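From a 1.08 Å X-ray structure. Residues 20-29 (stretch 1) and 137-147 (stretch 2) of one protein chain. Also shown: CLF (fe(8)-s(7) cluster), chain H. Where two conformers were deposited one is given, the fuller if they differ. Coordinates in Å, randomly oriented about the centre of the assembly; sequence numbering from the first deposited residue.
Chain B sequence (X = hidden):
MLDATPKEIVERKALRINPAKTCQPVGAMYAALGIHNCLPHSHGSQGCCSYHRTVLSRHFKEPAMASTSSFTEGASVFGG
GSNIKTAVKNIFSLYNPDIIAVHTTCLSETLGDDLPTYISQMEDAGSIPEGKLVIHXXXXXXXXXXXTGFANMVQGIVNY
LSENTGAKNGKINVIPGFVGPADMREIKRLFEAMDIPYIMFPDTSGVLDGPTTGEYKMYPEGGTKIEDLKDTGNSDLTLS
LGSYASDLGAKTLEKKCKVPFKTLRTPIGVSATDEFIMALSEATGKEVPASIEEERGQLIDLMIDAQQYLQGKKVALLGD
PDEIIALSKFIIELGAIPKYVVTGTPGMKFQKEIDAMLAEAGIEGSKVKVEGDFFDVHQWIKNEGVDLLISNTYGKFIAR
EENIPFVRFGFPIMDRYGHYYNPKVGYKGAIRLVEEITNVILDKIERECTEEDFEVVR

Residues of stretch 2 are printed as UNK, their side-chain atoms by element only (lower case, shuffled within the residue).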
# COMPACT_ATOMS: atom_id res chain seq x y z
N ALA B 20 -4.52 20.95 -12.74
CA ALA B 20 -4.87 19.55 -12.96
C ALA B 20 -4.68 19.17 -14.44
O ALA B 20 -5.51 18.46 -15.03
CB ALA B 20 -6.26 19.27 -12.46
N LYS B 21 -3.57 19.62 -15.00
CA LYS B 21 -3.17 19.34 -16.38
C LYS B 21 -1.75 19.84 -16.55
O LYS B 21 -1.27 20.65 -15.74
CB LYS B 21 -4.06 20.07 -17.40
CG LYS B 21 -4.05 21.59 -17.26
CD LYS B 21 -4.53 22.34 -18.48
CE LYS B 21 -4.51 23.84 -18.22
NZ LYS B 21 -4.88 24.65 -19.41
N THR B 22 -1.10 19.41 -17.63
CA THR B 22 0.05 20.12 -18.13
C THR B 22 -0.15 20.35 -19.65
O THR B 22 -1.25 20.16 -20.14
CB THR B 22 1.37 19.43 -17.75
OG1 THR B 22 2.42 20.33 -18.09
CG2 THR B 22 1.56 18.07 -18.36
N CYS B 23 0.87 20.84 -20.34
CA CYS B 23 0.68 21.26 -21.73
C CYS B 23 0.84 20.12 -22.72
O CYS B 23 1.42 19.06 -22.46
CB CYS B 23 1.61 22.42 -22.10
SG CYS B 23 3.38 22.17 -21.80
N GLN B 24 0.36 20.37 -23.94
CA GLN B 24 0.35 19.36 -25.02
C GLN B 24 1.65 18.59 -25.24
O GLN B 24 1.56 17.36 -25.43
CB GLN B 24 -0.02 19.98 -26.39
CG GLN B 24 -1.45 20.46 -26.49
CD GLN B 24 -1.98 20.37 -27.91
OE1 GLN B 24 -1.49 19.59 -28.74
NE2 GLN B 24 -3.04 21.11 -28.17
N PRO B 25 2.82 19.24 -25.34
CA PRO B 25 3.95 18.51 -25.93
C PRO B 25 4.36 17.22 -25.25
O PRO B 25 4.73 16.27 -25.95
CB PRO B 25 5.05 19.56 -25.98
CG PRO B 25 4.28 20.88 -26.14
CD PRO B 25 3.13 20.69 -25.20
N VAL B 26 4.34 17.14 -23.91
CA VAL B 26 4.75 15.87 -23.30
C VAL B 26 3.82 14.73 -23.74
O VAL B 26 4.27 13.57 -23.79
CB VAL B 26 4.87 15.94 -21.77
CG1 VAL B 26 3.52 16.01 -21.06
CG2 VAL B 26 5.70 14.78 -21.25
N GLY B 27 2.56 15.02 -23.99
CA GLY B 27 1.67 13.97 -24.48
C GLY B 27 2.08 13.46 -25.84
O GLY B 27 1.98 12.27 -26.12
N ALA B 28 2.49 14.36 -26.71
CA ALA B 28 3.01 13.98 -28.02
C ALA B 28 4.34 13.23 -27.89
O ALA B 28 4.59 12.28 -28.67
CB ALA B 28 3.19 15.22 -28.90
N MET B 29 5.20 13.65 -26.96
CA MET B 29 6.46 12.97 -26.72
C MET B 29 6.20 11.52 -26.26
O MET B 29 6.85 10.59 -26.74
CB MET B 29 7.26 13.77 -25.68
CG MET B 29 8.63 13.23 -25.41
SD MET B 29 9.58 14.20 -24.22
CE MET B 29 9.88 15.70 -25.17
N UNK B 137 3.33 16.53 -35.87
CA UNK B 137 2.05 17.08 -35.50
C UNK B 137 2.26 18.51 -34.98
O UNK B 137 3.39 18.95 -34.85
c UNK B 137 2.01 16.18 -33.17
o UNK B 137 -0.02 16.74 -34.30
c UNK B 137 1.30 16.22 -34.47
N UNK B 138 1.16 19.22 -34.77
CA UNK B 138 1.17 20.57 -34.21
C UNK B 138 0.51 20.54 -32.85
O UNK B 138 -0.63 20.06 -32.71
c UNK B 138 1.08 21.69 -36.48
o UNK B 138 0.80 20.93 -37.43
n UNK B 138 2.01 22.63 -36.57
c UNK B 138 0.41 21.55 -35.13
N UNK B 139 1.23 21.01 -31.85
CA UNK B 139 0.85 20.87 -30.44
C UNK B 139 0.96 22.20 -29.67
O UNK B 139 1.77 22.33 -28.76
o UNK B 139 3.08 19.94 -30.06
c UNK B 139 1.27 18.40 -30.29
c UNK B 139 1.69 19.76 -29.78
N UNK B 140 0.12 23.17 -30.03
CA UNK B 140 0.11 24.43 -29.28
C UNK B 140 -0.29 24.25 -27.84
O UNK B 140 -1.36 23.76 -27.53
c UNK B 140 -0.92 25.27 -30.02
c UNK B 140 -1.86 24.27 -30.65
c UNK B 140 -0.95 23.11 -31.04
N UNK B 141 0.58 24.69 -26.94
CA UNK B 141 0.37 24.44 -25.52
C UNK B 141 -0.73 25.28 -24.90
O UNK B 141 -1.21 24.98 -23.78
c UNK B 141 1.66 24.64 -24.74
o UNK B 141 2.33 25.80 -25.10
N UNK B 142 -1.13 26.34 -25.58
CA UNK B 142 -2.25 27.16 -25.17
C UNK B 142 -3.60 26.56 -25.57
O UNK B 142 -4.62 27.17 -25.29
c UNK B 142 -2.59 28.61 -28.16
c UNK B 142 -2.05 28.57 -25.69
c UNK B 142 -2.22 28.75 -29.49
c UNK B 142 0.05 28.98 -28.81
c UNK B 142 -0.33 28.87 -27.48
c UNK B 142 -1.66 28.68 -27.13
o UNK B 142 -0.49 29.09 -31.13
c UNK B 142 -0.89 28.96 -29.81
N UNK B 143 -3.62 25.40 -26.22
CA UNK B 143 -4.84 24.67 -26.50
C UNK B 143 -4.84 23.37 -25.71
O UNK B 143 -3.87 22.60 -25.75
c UNK B 143 -6.19 23.50 -28.28
c UNK B 143 -4.98 25.65 -28.82
c UNK B 143 -4.97 24.36 -28.00
N UNK B 144 -5.90 23.10 -25.00
CA UNK B 144 -6.05 21.77 -24.41
C UNK B 144 -5.04 21.48 -23.34
O UNK B 144 -4.72 22.36 -22.52
N UNK B 145 -4.55 20.25 -23.32
CA UNK B 145 -3.62 19.76 -22.33
C UNK B 145 -2.72 18.72 -22.97
O UNK B 145 -2.77 18.46 -24.17
c UNK B 145 -4.35 19.12 -21.16
o UNK B 145 -4.93 17.88 -21.58
N UNK B 146 -1.90 18.09 -22.13
CA UNK B 146 -1.07 16.97 -22.56
C UNK B 146 -1.92 15.86 -23.19
O UNK B 146 -1.42 15.14 -24.08
n UNK B 146 -2.27 14.78 -18.80
c UNK B 146 -1.42 14.69 -19.86
c UNK B 146 -0.27 16.44 -21.36
c UNK B 146 -1.12 15.96 -20.24
c UNK B 146 -2.50 16.06 -18.56
n UNK B 146 -1.81 16.80 -19.40
N UNK B 147 -3.18 15.70 -22.79
CA UNK B 147 -4.04 14.70 -23.42
C UNK B 147 -4.24 15.05 -24.90
O UNK B 147 -4.18 14.19 -25.79
c UNK B 147 -5.14 14.12 -21.23
c UNK B 147 -5.37 14.62 -22.69
c UNK B 147 -6.36 13.73 -23.43
FE1 CLF H . 9.43 28.51 -23.45
FE2 CLF H . 9.48 26.10 -22.81
FE3 CLF H . 11.01 27.82 -21.27
FE4 CLF H . 8.30 27.81 -21.20
S1 CLF H . 7.38 27.30 -23.34
S2A CLF H . 11.37 27.22 -23.48
S4A CLF H . 9.67 26.13 -20.51
S3A CLF H . 9.62 29.69 -21.45
FE5 CLF H . 5.35 26.05 -20.82
FE6 CLF H . 4.12 26.16 -24.21
FE7 CLF H . 4.56 24.05 -22.52
FE8 CLF H . 6.92 24.98 -23.42
S2B CLF H . 3.49 26.02 -22.01
S3B CLF H . 5.23 24.20 -24.73
S4B CLF H . 6.52 24.14 -21.30
O HOH W 1 -2.78 24.02 -21.24
O HOH W 2 -1.77 22.31 -23.71

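Position 137 carries one carbon bearing an oxygen and a second carbon; its CA-to-CB bond points toward stretch 1, and its terminal carbon stays 4.5 Å from Ala28 CB. It is Thr137. Position 138 has two carbons, the second holding one oxygen and one nitrogen, a planar amide on a CA-to-CB bond that points away from stretch 1: Asn138.

Position 139 repeats the branched pattern of one carbon with an oxygen and a carbon. Its CB lies 3.4 Å from Gln24 OE1, and its terminal carbon sits 4.0 Å from Ala28 CB. This is Thr139. At position 140 three carbons close a ring onto the backbone nitrogen, and the ring carbon bonded to N lies 4.1 Å from Gln24 NE2. This is Pro140, the start of a type I turn that ends at position 143.

Position 141 is one carbon and one oxygen. Its CB touches Cys23 CB at 3.4 Å, and the oxygen is 2.0 Å from FE6 of the cluster. The residue is Ser141, and its OG is a metal ligand, while Cys23 SG binds FE7 at 2.3 Å.

Position 142 shows a six-carbon ring on one carbon, tipped with an oxygen; its CA-to-CB bond points away from stretch 1: Tyr142. Position 143 has three carbons branching at the first, whose CB is 3.8 Å from Gln24 NE2; this is Val143. Its backbone O accepts a hydrogen bond from Gln24 NE2 at 3.0 Å.

Position 144 has no side-chain atoms, and its phi of 67° by itself favours glycine: Gly144. Position 145 is one carbon and one oxygen, with its CB 3.9 Å from Lys21 CB. It is Ser145, the N-cap, whose OG accepts from the backbone N of position 147 at 3.0 Å.

Position 146 bears a five-membered ring of three carbons and two nitrogens, one nitrogen 3.7 Å from Thr22 CG2. It is His146; Thr22 N donates to His146 ND1 at 3.2 Å, and His146 N donates to Thr22 O at 2.9 Å. Position 147, three carbons branched at the first, with its CA-to-CB bond pointing away from stretch 1, is Val147.

The contact combines a backbone-to-backbone bond, from His146 N to Thr22 O, with bonds pairing side chain and backbone, at His146 ND1 and Gln24 NE2. Water 2 accepts from Gln24 N at 2.9 Å and lies 2.7 Å from Ser141 O, bridging the stretches. Gly27 permits close packing: its CA lies 3.3 Å from His146 O, where an ideal CB would clash. The cluster ties Cys23 and Ser141 together through metal.

Stretch 2, residues 137-147: TNTPSYVGSHV
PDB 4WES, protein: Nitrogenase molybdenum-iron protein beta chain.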